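Local coordinates for 39 kDa initiator binding protein (Trichomonas vaginalis, PDB 1Q87) that recognises the initiator element of core promoters as an Inr-binding protein, represented here by its C-terminal domain, at residues A[31-35]-A[171-175]; A[99-105]-A[150-156]; A[145-149]-A[159-163]; A[166-170]-A[196-202]. One frame throughout, in Å; residues are numbered along the deposited sequence.

Interaction 1: residues A[31-35]-A[171-175]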
loop_
_atom_site.group_PDB
_atom_site.type_symbol
_atom_site.label_atom_id
_atom_site.label_comp_id
_atom_site.label_asym_id
_atom_site.label_seq_id
_atom_site.Cartn_x
_atom_site.Cartn_y
_atom_site.Cartn_z
ATOM N N GLU A 31 13.099 10.737 6.307
ATOM C CA GLU A 31 12.031 9.770 6.329
ATOM C C GLU A 31 12.416 8.522 5.561
ATOM O O GLU A 31 12.037 7.420 5.942
ATOM C CB GLU A 31 10.755 10.393 5.758
ATOM C CG GLU A 31 10.265 11.556 6.632
ATOM C CD GLU A 31 9.073 12.317 6.069
ATOM O OE1 GLU A 31 8.573 13.210 6.794
ATOM O OE2 GLU A 31 8.639 12.041 4.925
ATOM N N GLN A 32 13.190 8.700 4.496
ATOM C CA GLN A 32 13.608 7.582 3.663
ATOM C C GLN A 32 14.528 6.638 4.413
ATOM O O GLN A 32 14.353 5.396 4.347
ATOM C CB GLN A 32 14.293 8.092 2.411
ATOM C CG GLN A 32 13.285 8.452 1.353
ATOM C CD GLN A 32 13.866 9.296 0.239
ATOM O OE1 GLN A 32 13.426 9.199 -0.902
ATOM N NE2 GLN A 32 14.843 10.142 0.565
ATOM N N GLU A 33 15.494 7.224 5.120
ATOM C CA GLU A 33 16.414 6.436 5.900
ATOM C C GLU A 33 15.712 5.850 7.111
ATOM O O GLU A 33 15.950 4.700 7.472
ATOM C CB GLU A 33 17.622 7.270 6.287
ATOM C CG GLU A 33 18.547 7.463 5.082
ATOM C CD GLU A 33 18.591 6.217 4.168
ATOM O OE1 GLU A 33 19.010 5.131 4.652
ATOM O OE2 GLU A 33 18.199 6.330 2.976
ATOM N N THR A 34 14.837 6.623 7.739
ATOM C CA THR A 34 14.114 6.075 8.858
ATOM C C THR A 34 13.351 4.839 8.364
ATOM O O THR A 34 13.410 3.755 8.970
ATOM C CB THR A 34 13.096 7.054 9.399
ATOM O OG1 THR A 34 13.773 8.190 9.950
ATOM C CG2 THR A 34 12.222 6.364 10.466
ATOM N N PHE A 35 12.648 4.994 7.250
ATOM C CA PHE A 35 11.875 3.885 6.747
ATOM C C PHE A 35 12.749 2.707 6.324
ATOM O O PHE A 35 12.360 1.535 6.467
ATOM C CB PHE A 35 10.996 4.325 5.578
ATOM C CG PHE A 35 10.339 3.184 4.884
ATOM C CD1 PHE A 35 10.839 2.719 3.680
ATOM C CD2 PHE A 35 9.246 2.526 5.469
ATOM C CE1 PHE A 35 10.254 1.609 3.055
ATOM C CE2 PHE A 35 8.681 1.445 4.870
ATOM C CZ PHE A 35 9.173 0.978 3.660
ATOM N N ASN A 171 1.296 6.565 -0.095
ATOM C CA ASN A 171 1.081 6.057 1.230
ATOM C C ASN A 171 2.297 6.540 1.972
ATOM O O ASN A 171 3.392 6.502 1.417
ATOM C CB ASN A 171 1.066 4.539 1.273
ATOM C CG ASN A 171 1.050 4.013 2.712
ATOM O OD1 ASN A 171 0.153 4.354 3.488
ATOM N ND2 ASN A 171 2.040 3.193 3.071
ATOM N N LYS A 172 2.102 7.055 3.189
ATOM C CA LYS A 172 3.220 7.491 4.027
ATOM C C LYS A 172 3.506 6.262 4.934
ATOM O O LYS A 172 2.813 6.030 5.922
ATOM C CB LYS A 172 2.803 8.684 4.873
ATOM C CG LYS A 172 2.229 9.839 4.075
ATOM C CD LYS A 172 3.331 10.605 3.358
ATOM C CE LYS A 172 4.135 11.479 4.331
ATOM N NZ LYS A 172 5.343 12.088 3.679
ATOM N N PRO A 173 4.541 5.473 4.614
ATOM C CA PRO A 173 4.890 4.274 5.391
ATOM C C PRO A 173 5.246 4.424 6.868
ATOM O O PRO A 173 5.345 3.434 7.550
ATOM C CB PRO A 173 6.035 3.615 4.588
ATOM C CG PRO A 173 6.272 4.528 3.408
ATOM C CD PRO A 173 5.637 5.863 3.728
ATOM N N LEU A 174 5.439 5.639 7.370
ATOM C CA LEU A 174 5.734 5.793 8.798
ATOM C C LEU A 174 4.499 6.220 9.616
ATOM O O LEU A 174 4.575 6.355 10.834
ATOM C CB LEU A 174 6.847 6.822 9.019
ATOM C CG LEU A 174 8.141 6.626 8.229
ATOM C CD1 LEU A 174 9.145 7.781 8.487
ATOM C CD2 LEU A 174 8.720 5.292 8.624
ATOM N N ILE A 175 3.356 6.392 8.955
ATOM C CA ILE A 175 2.168 6.847 9.647
ATOM C C ILE A 175 1.106 5.793 9.799
ATOM O O ILE A 175 0.594 5.249 8.804
ATOM C CB ILE A 175 1.551 8.083 8.959
ATOM C CG1 ILE A 175 2.587 9.207 8.877
ATOM C CG2 ILE A 175 0.268 8.522 9.697
ATOM C CD1 ILE A 175 3.148 9.657 10.205
#

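Interaction 2: residues A[99-105]-A[150-156]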
loop_
_atom_site.group_PDB
_atom_site.type_symbol
_atom_site.label_atom_id
_atom_site.label_comp_id
_atom_site.label_asym_id
_atom_site.label_seq_id
_atom_site.Cartn_x
_atom_site.Cartn_y
_atom_site.Cartn_z
ATOM N N TYR A 99 10.461 -4.389 1.649
ATOM C CA TYR A 99 10.489 -2.928 1.450
ATOM C C TYR A 99 9.250 -2.478 0.634
ATOM O O TYR A 99 8.539 -1.546 0.990
ATOM C CB TYR A 99 11.747 -2.522 0.692
ATOM C CG TYR A 99 11.940 -1.029 0.555
ATOM C CD1 TYR A 99 12.798 -0.351 1.418
ATOM C CD2 TYR A 99 11.287 -0.287 -0.449
ATOM C CE1 TYR A 99 13.026 1.021 1.294
ATOM C CE2 TYR A 99 11.510 1.139 -0.579
ATOM C CZ TYR A 99 12.393 1.761 0.305
ATOM O OH TYR A 99 12.705 3.099 0.229
ATOM N N LYS A 100 9.002 -3.176 -0.453
ATOM C CA LYS A 100 7.866 -2.892 -1.302
ATOM C C LYS A 100 6.550 -3.014 -0.518
ATOM O O LYS A 100 5.692 -2.116 -0.565
ATOM C CB LYS A 100 7.867 -3.883 -2.473
ATOM C CG LYS A 100 6.758 -3.689 -3.467
ATOM C CD LYS A 100 7.251 -3.941 -4.906
ATOM C CE LYS A 100 7.164 -5.412 -5.309
ATOM N NZ LYS A 100 7.196 -5.608 -6.799
ATOM N N PHE A 101 6.427 -4.120 0.225
ATOM C CA PHE A 101 5.206 -4.433 0.970
ATOM C C PHE A 101 4.915 -3.439 2.075
ATOM O O PHE A 101 3.785 -2.993 2.238
ATOM C CB PHE A 101 5.291 -5.847 1.533
ATOM C CG PHE A 101 4.048 -6.305 2.199
ATOM C CD1 PHE A 101 2.902 -6.540 1.458
ATOM C CD2 PHE A 101 4.004 -6.476 3.576
ATOM C CE1 PHE A 101 1.725 -6.930 2.075
ATOM C CE2 PHE A 101 2.827 -6.870 4.203
ATOM C CZ PHE A 101 1.688 -7.096 3.448
ATOM N N LEU A 102 5.932 -3.088 2.831
ATOM C CA LEU A 102 5.779 -2.124 3.907
ATOM C C LEU A 102 5.568 -0.699 3.325
ATOM O O LEU A 102 4.892 0.155 3.920
ATOM C CB LEU A 102 7.026 -2.182 4.833
ATOM C CG LEU A 102 7.107 -3.395 5.811
ATOM C CD1 LEU A 102 8.502 -3.567 6.356
ATOM C CD2 LEU A 102 6.124 -3.200 6.983
ATOM N N ALA A 103 6.124 -0.462 2.146
ATOM C CA ALA A 103 6.003 0.835 1.468
ATOM C C ALA A 103 4.559 1.053 1.050
ATOM O O ALA A 103 4.054 2.148 1.179
ATOM C CB ALA A 103 6.909 0.890 0.231
ATOM N N MET A 104 3.909 0.008 0.554
ATOM C CA MET A 104 2.507 0.110 0.141
ATOM C C MET A 104 1.547 0.247 1.308
ATOM O O MET A 104 0.695 1.128 1.296
ATOM C CB MET A 104 2.048 -1.112 -0.662
ATOM C CG MET A 104 2.860 -1.379 -1.926
ATOM S SD MET A 104 2.164 -2.758 -2.772
ATOM C CE MET A 104 3.182 -4.120 -2.032
ATOM N N PHE A 105 1.701 -0.601 2.324
ATOM C CA PHE A 105 0.771 -0.596 3.451
ATOM C C PHE A 105 1.296 -0.462 4.887
ATOM O O PHE A 105 0.546 -0.696 5.817
ATOM C CB PHE A 105 -0.071 -1.833 3.384
ATOM C CG PHE A 105 -0.793 -2.010 2.095
ATOM C CD1 PHE A 105 -1.874 -1.178 1.748
ATOM C CD2 PHE A 105 -0.456 -3.060 1.255
ATOM C CE1 PHE A 105 -2.602 -1.408 0.569
ATOM C CE2 PHE A 105 -1.176 -3.310 0.069
ATOM C CZ PHE A 105 -2.242 -2.494 -0.278
ATOM N N PHE A 150 0.760 -0.155 -7.774
ATOM C CA PHE A 150 1.807 0.559 -7.081
ATOM C C PHE A 150 3.034 0.502 -7.985
ATOM O O PHE A 150 3.312 -0.521 -8.608
ATOM C CB PHE A 150 2.056 -0.093 -5.703
ATOM C CG PHE A 150 1.041 0.337 -4.646
ATOM C CD1 PHE A 150 1.277 1.467 -3.868
ATOM C CD2 PHE A 150 -0.122 -0.405 -4.427
ATOM C CE1 PHE A 150 0.388 1.856 -2.871
ATOM C CE2 PHE A 150 -1.038 -0.035 -3.426
ATOM C CZ PHE A 150 -0.771 1.105 -2.641
ATOM N N ASP A 151 3.706 1.637 -8.081
ATOM C CA ASP A 151 4.887 1.823 -8.898
ATOM C C ASP A 151 5.976 0.909 -8.355
ATOM O O ASP A 151 6.409 1.057 -7.210
ATOM C CB ASP A 151 5.309 3.306 -8.798
ATOM C CG ASP A 151 6.525 3.681 -9.687
ATOM O OD1 ASP A 151 7.523 2.941 -9.782
ATOM O OD2 ASP A 151 6.484 4.772 -10.276
ATOM N N GLN A 152 6.431 -0.030 -9.164
ATOM C CA GLN A 152 7.486 -0.905 -8.689
ATOM C C GLN A 152 8.751 -0.169 -8.211
ATOM O O GLN A 152 9.452 -0.662 -7.339
ATOM C CB GLN A 152 7.858 -1.927 -9.761
ATOM C CG GLN A 152 7.781 -3.354 -9.250
ATOM C CD GLN A 152 6.379 -3.738 -8.797
ATOM O OE1 GLN A 152 5.809 -3.128 -7.890
ATOM N NE2 GLN A 152 5.818 -4.754 -9.430
ATOM N N ASN A 153 9.045 1.006 -8.753
ATOM C CA ASN A 153 10.247 1.750 -8.320
ATOM C C ASN A 153 10.080 2.785 -7.222
ATOM O O ASN A 153 11.067 3.307 -6.725
ATOM C CB ASN A 153 10.891 2.455 -9.505
ATOM C CG ASN A 153 11.815 1.560 -10.254
ATOM O OD1 ASN A 153 12.985 1.436 -9.894
ATOM N ND2 ASN A 153 11.297 0.899 -11.295
ATOM N N GLU A 154 8.838 3.087 -6.866
ATOM C CA GLU A 154 8.485 4.043 -5.816
ATOM C C GLU A 154 7.247 3.329 -5.218
ATOM O O GLU A 154 6.106 3.790 -5.342
ATOM C CB GLU A 154 8.139 5.371 -6.497
ATOM C CG GLU A 154 7.958 6.584 -5.582
ATOM C CD GLU A 154 8.107 7.895 -6.355
ATOM O OE1 GLU A 154 7.593 8.934 -5.903
ATOM O OE2 GLU A 154 8.750 7.886 -7.423
ATOM N N PRO A 155 7.482 2.188 -4.550
ATOM C CA PRO A 155 6.435 1.354 -3.951
ATOM C C PRO A 155 5.319 1.911 -3.065
ATOM O O PRO A 155 4.318 1.232 -2.937
ATOM C CB PRO A 155 7.207 0.196 -3.308
ATOM C CG PRO A 155 8.605 0.653 -3.213
ATOM C CD PRO A 155 8.757 2.010 -3.857
ATOM N N ASN A 156 5.457 3.108 -2.479
ATOM C CA ASN A 156 4.383 3.707 -1.671
ATOM C C ASN A 156 3.521 4.584 -2.578
ATOM O O ASN A 156 2.611 5.271 -2.112
ATOM C CB ASN A 156 4.943 4.590 -0.535
ATOM C CG ASN A 156 5.777 5.754 -1.051
ATOM O OD1 ASN A 156 6.491 5.626 -2.052
ATOM N ND2 ASN A 156 5.724 6.893 -0.346
#

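Interaction 3: residues A[145-149]-A[159-163]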
loop_
_atom_site.group_PDB
_atom_site.type_symbol
_atom_site.label_atom_id
_atom_site.label_comp_id
_atom_site.label_asym_id
_atom_site.label_seq_id
_atom_site.Cartn_x
_atom_site.Cartn_y
_atom_site.Cartn_z
ATOM N N SER A 145 -11.842 1.918 -19.177
ATOM C CA SER A 145 -12.007 1.457 -17.798
ATOM C C SER A 145 -10.877 1.911 -16.863
ATOM O O SER A 145 -9.829 2.381 -17.312
ATOM C CB SER A 145 -12.122 -0.076 -17.775
ATOM O OG SER A 145 -12.633 -0.544 -16.536
ATOM N N ILE A 146 -11.105 1.753 -15.560
ATOM C CA ILE A 146 -10.152 2.149 -14.529
ATOM C C ILE A 146 -9.119 1.065 -14.209
ATOM O O ILE A 146 -9.368 -0.134 -14.368
ATOM C CB ILE A 146 -10.883 2.485 -13.233
ATOM C CG1 ILE A 146 -12.200 3.188 -13.536
ATOM C CG2 ILE A 146 -10.041 3.395 -12.391
ATOM C CD1 ILE A 146 -13.252 3.014 -12.424
ATOM N N SER A 147 -7.958 1.499 -13.727
ATOM C CA SER A 147 -6.863 0.594 -13.367
ATOM C C SER A 147 -5.859 1.272 -12.424
ATOM O O SER A 147 -5.491 2.435 -12.623
ATOM C CB SER A 147 -6.143 0.140 -14.631
ATOM O OG SER A 147 -4.963 -0.560 -14.317
ATOM N N GLY A 148 -5.417 0.543 -11.399
ATOM C CA GLY A 148 -4.452 1.103 -10.468
ATOM C C GLY A 148 -3.444 0.079 -9.985
ATOM O O GLY A 148 -3.780 -1.104 -9.869
ATOM N N TRP A 149 -2.212 0.524 -9.717
ATOM C CA TRP A 149 -1.163 -0.364 -9.225
ATOM C C TRP A 149 -0.131 0.483 -8.525
ATOM O O TRP A 149 -0.156 1.703 -8.638
ATOM C CB TRP A 149 -0.512 -1.146 -10.371
ATOM C CG TRP A 149 0.232 -0.276 -11.358
ATOM C CD1 TRP A 149 1.584 -0.028 -11.402
ATOM C CD2 TRP A 149 -0.359 0.543 -12.371
ATOM N NE1 TRP A 149 1.863 0.902 -12.378
ATOM C CE2 TRP A 149 0.690 1.266 -12.986
ATOM C CE3 TRP A 149 -1.680 0.733 -12.819
ATOM C CZ2 TRP A 149 0.455 2.179 -14.035
ATOM C CZ3 TRP A 149 -1.915 1.637 -13.862
ATOM C CH2 TRP A 149 -0.849 2.348 -14.458
ATOM N N ILE A 159 -0.416 4.338 -8.590
ATOM C CA ILE A 159 -0.678 5.039 -9.839
ATOM C C ILE A 159 -2.093 4.650 -10.253
ATOM O O ILE A 159 -2.427 3.479 -10.164
ATOM C CB ILE A 159 0.311 4.604 -10.938
ATOM C CG1 ILE A 159 1.741 4.942 -10.530
ATOM C CG2 ILE A 159 -0.032 5.293 -12.255
ATOM C CD1 ILE A 159 2.764 4.391 -11.527
ATOM N N LEU A 160 -2.903 5.631 -10.682
ATOM C CA LEU A 160 -4.310 5.437 -11.115
ATOM C C LEU A 160 -4.596 5.932 -12.523
ATOM O O LEU A 160 -4.449 7.135 -12.811
ATOM C CB LEU A 160 -5.260 6.177 -10.191
ATOM C CG LEU A 160 -5.679 5.373 -8.978
ATOM C CD1 LEU A 160 -6.510 6.237 -8.026
ATOM C CD2 LEU A 160 -6.461 4.161 -9.485
ATOM N N LYS A 161 -5.045 5.014 -13.374
ATOM C CA LYS A 161 -5.354 5.319 -14.772
ATOM C C LYS A 161 -6.844 5.510 -15.010
ATOM O O LYS A 161 -7.560 4.547 -15.245
ATOM C CB LYS A 161 -4.828 4.206 -15.684
ATOM C CG LYS A 161 -4.873 4.545 -17.161
ATOM C CD LYS A 161 -3.527 4.277 -17.808
ATOM C CE LYS A 161 -3.488 4.742 -19.254
ATOM N NZ LYS A 161 -2.086 4.889 -19.749
ATOM N N THR A 162 -7.293 6.764 -14.958
ATOM C CA THR A 162 -8.702 7.109 -15.145
ATOM C C THR A 162 -8.945 7.843 -16.466
ATOM O O THR A 162 -7.997 8.156 -17.202
ATOM C CB THR A 162 -9.204 8.024 -14.003
ATOM O OG1 THR A 162 -8.780 9.376 -14.233
ATOM C CG2 THR A 162 -8.647 7.556 -12.672
ATOM N N PRO A 163 -10.229 8.116 -16.792
ATOM C CA PRO A 163 -10.592 8.823 -18.028
ATOM C C PRO A 163 -9.768 10.099 -18.201
ATOM O O PRO A 163 -9.088 10.295 -19.219
ATOM C CB PRO A 163 -12.070 9.114 -17.817
ATOM C CG PRO A 163 -12.532 7.863 -17.132
ATOM C CD PRO A 163 -11.446 7.639 -16.099
#

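Interaction 4: residues A[166-170]-A[196-202]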
loop_
_atom_site.group_PDB
_atom_site.type_symbol
_atom_site.label_atom_id
_atom_site.label_comp_id
_atom_site.label_asym_id
_atom_site.label_seq_id
_atom_site.Cartn_x
_atom_site.Cartn_y
_atom_site.Cartn_z
ATOM N N ILE A 166 -3.838 9.949 -15.808
ATOM C CA ILE A 166 -3.089 9.407 -14.689
ATOM C C ILE A 166 -3.041 10.277 -13.431
ATOM O O ILE A 166 -2.845 11.500 -13.495
ATOM C CB ILE A 166 -1.658 9.111 -15.138
ATOM C CG1 ILE A 166 -1.688 7.969 -16.137
ATOM C CG2 ILE A 166 -0.771 8.756 -13.948
ATOM C CD1 ILE A 166 -2.411 6.754 -15.630
ATOM N N ARG A 167 -3.215 9.627 -12.282
ATOM C CA ARG A 167 -3.161 10.317 -11.001
ATOM C C ARG A 167 -2.235 9.568 -10.040
ATOM O O ARG A 167 -2.124 8.350 -10.120
ATOM C CB ARG A 167 -4.560 10.396 -10.408
ATOM C CG ARG A 167 -4.689 11.348 -9.250
ATOM C CD ARG A 167 -6.003 11.127 -8.530
ATOM N NE ARG A 167 -7.072 10.755 -9.454
ATOM C CZ ARG A 167 -8.233 10.227 -9.067
ATOM N NH1 ARG A 167 -8.468 10.008 -7.774
ATOM N NH2 ARG A 167 -9.162 9.916 -9.968
ATOM N N LYS A 168 -1.580 10.295 -9.136
ATOM C CA LYS A 168 -0.700 9.661 -8.180
ATOM C C LYS A 168 -0.992 10.017 -6.722
ATOM O O LYS A 168 -1.280 11.165 -6.415
ATOM C CB LYS A 168 0.746 9.990 -8.505
ATOM C CG LYS A 168 1.271 9.216 -9.726
ATOM C CD LYS A 168 2.739 9.510 -9.977
ATOM C CE LYS A 168 3.201 8.957 -11.322
ATOM N NZ LYS A 168 4.588 9.401 -11.631
ATOM N N ILE A 169 -0.931 9.034 -5.822
ATOM C CA ILE A 169 -1.181 9.302 -4.400
ATOM C C ILE A 169 -0.262 8.418 -3.547
ATOM O O ILE A 169 -0.153 7.212 -3.779
ATOM C CB ILE A 169 -2.671 9.086 -4.081
ATOM C CG1 ILE A 169 -2.925 9.382 -2.621
ATOM C CG2 ILE A 169 -3.127 7.747 -4.577
ATOM C CD1 ILE A 169 -2.593 10.831 -2.241
ATOM N N TRP A 170 0.402 9.026 -2.571
ATOM C CA TRP A 170 1.391 8.306 -1.760
ATOM C C TRP A 170 1.051 7.853 -0.354
ATOM O O TRP A 170 0.596 8.659 0.495
ATOM C CB TRP A 170 2.683 9.136 -1.659
ATOM C CG TRP A 170 3.416 9.317 -2.987
ATOM C CD1 TRP A 170 4.534 8.663 -3.389
ATOM C CD2 TRP A 170 3.062 10.211 -4.064
ATOM N NE1 TRP A 170 4.901 9.085 -4.643
ATOM C CE2 TRP A 170 4.018 10.035 -5.080
ATOM C CE3 TRP A 170 2.033 11.143 -4.262
ATOM C CZ2 TRP A 170 3.988 10.764 -6.278
ATOM C CZ3 TRP A 170 2.003 11.861 -5.442
ATOM C CH2 TRP A 170 2.972 11.668 -6.438
ATOM N N TYR A 196 -9.804 9.978 0.897
ATOM C CA TYR A 196 -9.153 10.420 -0.314
ATOM C C TYR A 196 -9.959 10.106 -1.550
ATOM O O TYR A 196 -10.037 10.936 -2.457
ATOM C CB TYR A 196 -7.759 9.810 -0.438
ATOM C CG TYR A 196 -7.158 10.058 -1.794
ATOM C CD1 TYR A 196 -7.344 9.140 -2.826
ATOM C CD2 TYR A 196 -6.464 11.240 -2.075
ATOM C CE1 TYR A 196 -6.859 9.383 -4.107
ATOM C CE2 TYR A 196 -5.972 11.502 -3.368
ATOM C CZ TYR A 196 -6.180 10.563 -4.376
ATOM O OH TYR A 196 -5.747 10.790 -5.662
ATOM N N PHE A 197 -10.549 8.919 -1.612
ATOM C CA PHE A 197 -11.353 8.578 -2.782
ATOM C C PHE A 197 -12.729 9.224 -2.713
ATOM O O PHE A 197 -13.533 9.117 -3.648
ATOM C CB PHE A 197 -11.495 7.072 -2.920
ATOM C CG PHE A 197 -10.368 6.436 -3.665
ATOM C CD1 PHE A 197 -10.341 6.465 -5.051
ATOM C CD2 PHE A 197 -9.330 5.833 -2.985
ATOM C CE1 PHE A 197 -9.303 5.904 -5.750
ATOM C CE2 PHE A 197 -8.282 5.268 -3.670
ATOM C CZ PHE A 197 -8.266 5.302 -5.063
ATOM N N GLU A 198 -12.992 9.884 -1.588
ATOM C CA GLU A 198 -14.248 10.584 -1.384
ATOM C C GLU A 198 -14.017 11.945 -2.031
ATOM O O GLU A 198 -14.777 12.387 -2.896
ATOM C CB GLU A 198 -14.511 10.754 0.110
ATOM C CG GLU A 198 -15.880 11.321 0.458
ATOM C CD GLU A 198 -15.933 11.871 1.884
ATOM O OE1 GLU A 198 -15.303 12.923 2.139
ATOM O OE2 GLU A 198 -16.591 11.249 2.749
ATOM N N MET A 199 -12.928 12.576 -1.612
ATOM C CA MET A 199 -12.522 13.881 -2.106
ATOM C C MET A 199 -12.146 13.904 -3.578
ATOM O O MET A 199 -12.195 14.953 -4.193
ATOM C CB MET A 199 -11.307 14.369 -1.330
ATOM C CG MET A 199 -11.490 14.425 0.143
ATOM S SD MET A 199 -11.725 16.112 0.621
ATOM C CE MET A 199 -10.020 16.638 0.789
ATOM N N LYS A 200 -11.744 12.767 -4.133
ATOM C CA LYS A 200 -11.303 12.713 -5.519
ATOM C C LYS A 200 -11.698 11.377 -6.080
ATOM O O LYS A 200 -10.862 10.498 -6.232
ATOM C CB LYS A 200 -9.775 12.829 -5.588
ATOM C CG LYS A 200 -9.153 13.796 -4.587
ATOM C CD LYS A 200 -8.733 15.111 -5.222
ATOM C CE LYS A 200 -8.209 16.080 -4.164
ATOM N NZ LYS A 200 -7.524 17.285 -4.728
ATOM N N PRO A 201 -12.979 11.195 -6.401
ATOM C CA PRO A 201 -13.385 9.897 -6.939
ATOM C C PRO A 201 -12.807 9.642 -8.311
ATOM O O PRO A 201 -12.113 10.473 -8.863
ATOM C CB PRO A 201 -14.911 9.991 -6.967
ATOM C CG PRO A 201 -15.214 11.033 -5.918
ATOM C CD PRO A 201 -14.145 12.056 -6.170
ATOM N N ILE A 202 -13.141 8.487 -8.858
ATOM C CA ILE A 202 -12.687 8.076 -10.160
ATOM C C ILE A 202 -13.624 8.622 -11.240
ATOM O O ILE A 202 -14.589 7.956 -11.649
ATOM C CB ILE A 202 -12.678 6.558 -10.233
ATOM C CG1 ILE A 202 -11.818 6.000 -9.101
ATOM C CG2 ILE A 202 -12.183 6.103 -11.603
ATOM C CD1 ILE A 202 -10.386 6.403 -9.182
#

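Interaction 1: residues A[31-35]-A[171-175]
F35 lays one face of its ring over P173, with CE2 of F35 3.4 Å from CB of P173, while L174 meets the same ring near its edge. With chi1 t, the phenyl group extends from helix 29-47 toward the proline. L174 contributes the largest covered area of any residue here: its CD2 lies 3.9 Å from CB of F35, and its CD1 lies 3.9 Å both from CG2 of T34 and from the carbonyl O of E31. That carbonyl is already engaged, since the amide N of F35 donates to O of E31 at 2.8 Å. At the margin a long salt bridge joins OE2 of E31 to NZ of K172, 3.5 Å apart; the lysine also makes a weak hydrogen bond to O of N26. The example illustrates how a turn can present apolar residues to a helix: K172 to I175 form a type I beta turn, closed by I175 N to K172 O at 3.1 Å, with P173 and L174 at its two central positions. The turn follows strand 165-171, so the contact ties the end of the central strand of the five-stranded antiparallel sheet to helix 29-47. F35 also packs on helix 95-105, through L102 and A103, and meets Y99 edge-to-face.

Interaction 2: residues A[99-105]-A[150-156]
The side chains of helix 95-105 take up conformations that fit the end of strand 147-151 and the loop that follows. M104, with chi1 m and chi2 t, lays its thioether along F150: its CG stands 3.9 Å from the centroid of the F150 ring, over the face, as a CH-pi contact, and its SD lies obliquely 4.1 Å from that centroid, a Met-aromatic pair. F105, also chi1 m, offers its face to the edge of F150 in a T-shaped pair, centroids 5.7 Å apart and planes at 69°. P155 fits against the helix: CB of P155 is 3.6 Å from CB of A103 and 3.7 Å from CA of K100 (chi1 t), and CG of P155 is 4.0 Å from CE2 of Y99 (chi1 t), near the ring edge. The loop before P155 is a type I turn from D151 to E154, accompanied by an Asx turn: N153 N donates to OD1 of D151 at 2.7 Å. N156, with chi1 p, directs its amide away from the helix to O of N171 and O of G25. Around this buried contact, F105 continues into helices 74-84 and 111-123, whereas Y99 and A103 reach helix 29-47.

Interaction 3: residues A[145-149]-A[159-163]
S145 and I146 precede regular pairing; CG2 of I146 comes 4.4 Å from CG2 of T162. At S147 the backbone bonds are unequal: K161 N donates to S147 O at 2.7 Å, whereas the return bond from S147 N to K161 O is weak at 3.4 Å. G148 faces L160 in a non-hydrogen-bonded pair, CA to CA 4.4 Å. A CB here would collide with CD2 of L160; the bare glycine lets that side chain lie against it, CD2 of L160 3.8 Å from CA of G148. These are the arms of an antiparallel beta hairpin, their axes 4.7 Å apart at 171°, with strand 157-162 continuing to strand 165-171 on its other side. W149 and I159 form a hydrogen-bonded pair, N to O 3.0 Å from W149 to I159 and 2.6 Å in return. On the face they share with K161, CG2 of I159 sits 4.1 Å from the centroid of the six-membered ring of W149, a CH-pi contact.

Interaction 4: residues A[166-170]-A[196-202]
The backbones keep well apart: CA of I169 is 9.0 Å from CA of Y196, and CA of R167 is 9.8 Å from CA of I202, so side chains bridge the gap. Residues 166-170 are extended strand; 196-199 close a helix, K200 being the first to leave helical angles. From the strand, R167 and I169 both point toward this second segment. The I169 side chain lies on the Y196 ring, with CG1 of I169 3.9 Å from the ring centroid and over its face, a CH-pi contact. R167, chi1 and chi2 both t, stretches to the loop, where its NH1 donates weakly to O of K200 at 2.9 Å and its NH2 weakly to O of P201 at 3.2 Å, capturing two successive carbonyls just past the helix. Y196 also stacks edge-to-face with Y190 of strand 189-190, and F197 touches L160. The arrangement is that of a short helix packed on one face of an antiparallel sheet, here helix 193-199 following the last strand of the five.

In the fold
Compared side by side, the contacts show chemistry changing with depth. Interaction 2, nearest the chain's centre, is the buried one and is held by rings, sulfur and proline; interactions 1, 3 and 4 are partly buried and mix apolar packing with polar bonds, a salt bridge in 1, backbone pairing in 3, arginine-carbonyl bonds in 4. Interactions 2 and 3 share strand 147-151, and interactions 1 and 4 adjoin along strand 165-171. N171 links interactions 1 and 2 through N156 and A103; E154 and W170 link 2 and 4. About 10 Å apart between centres, interactions 3 and 4 meet through R167 and L160, while 1 and 3 lie on opposite sides of the chain's centre.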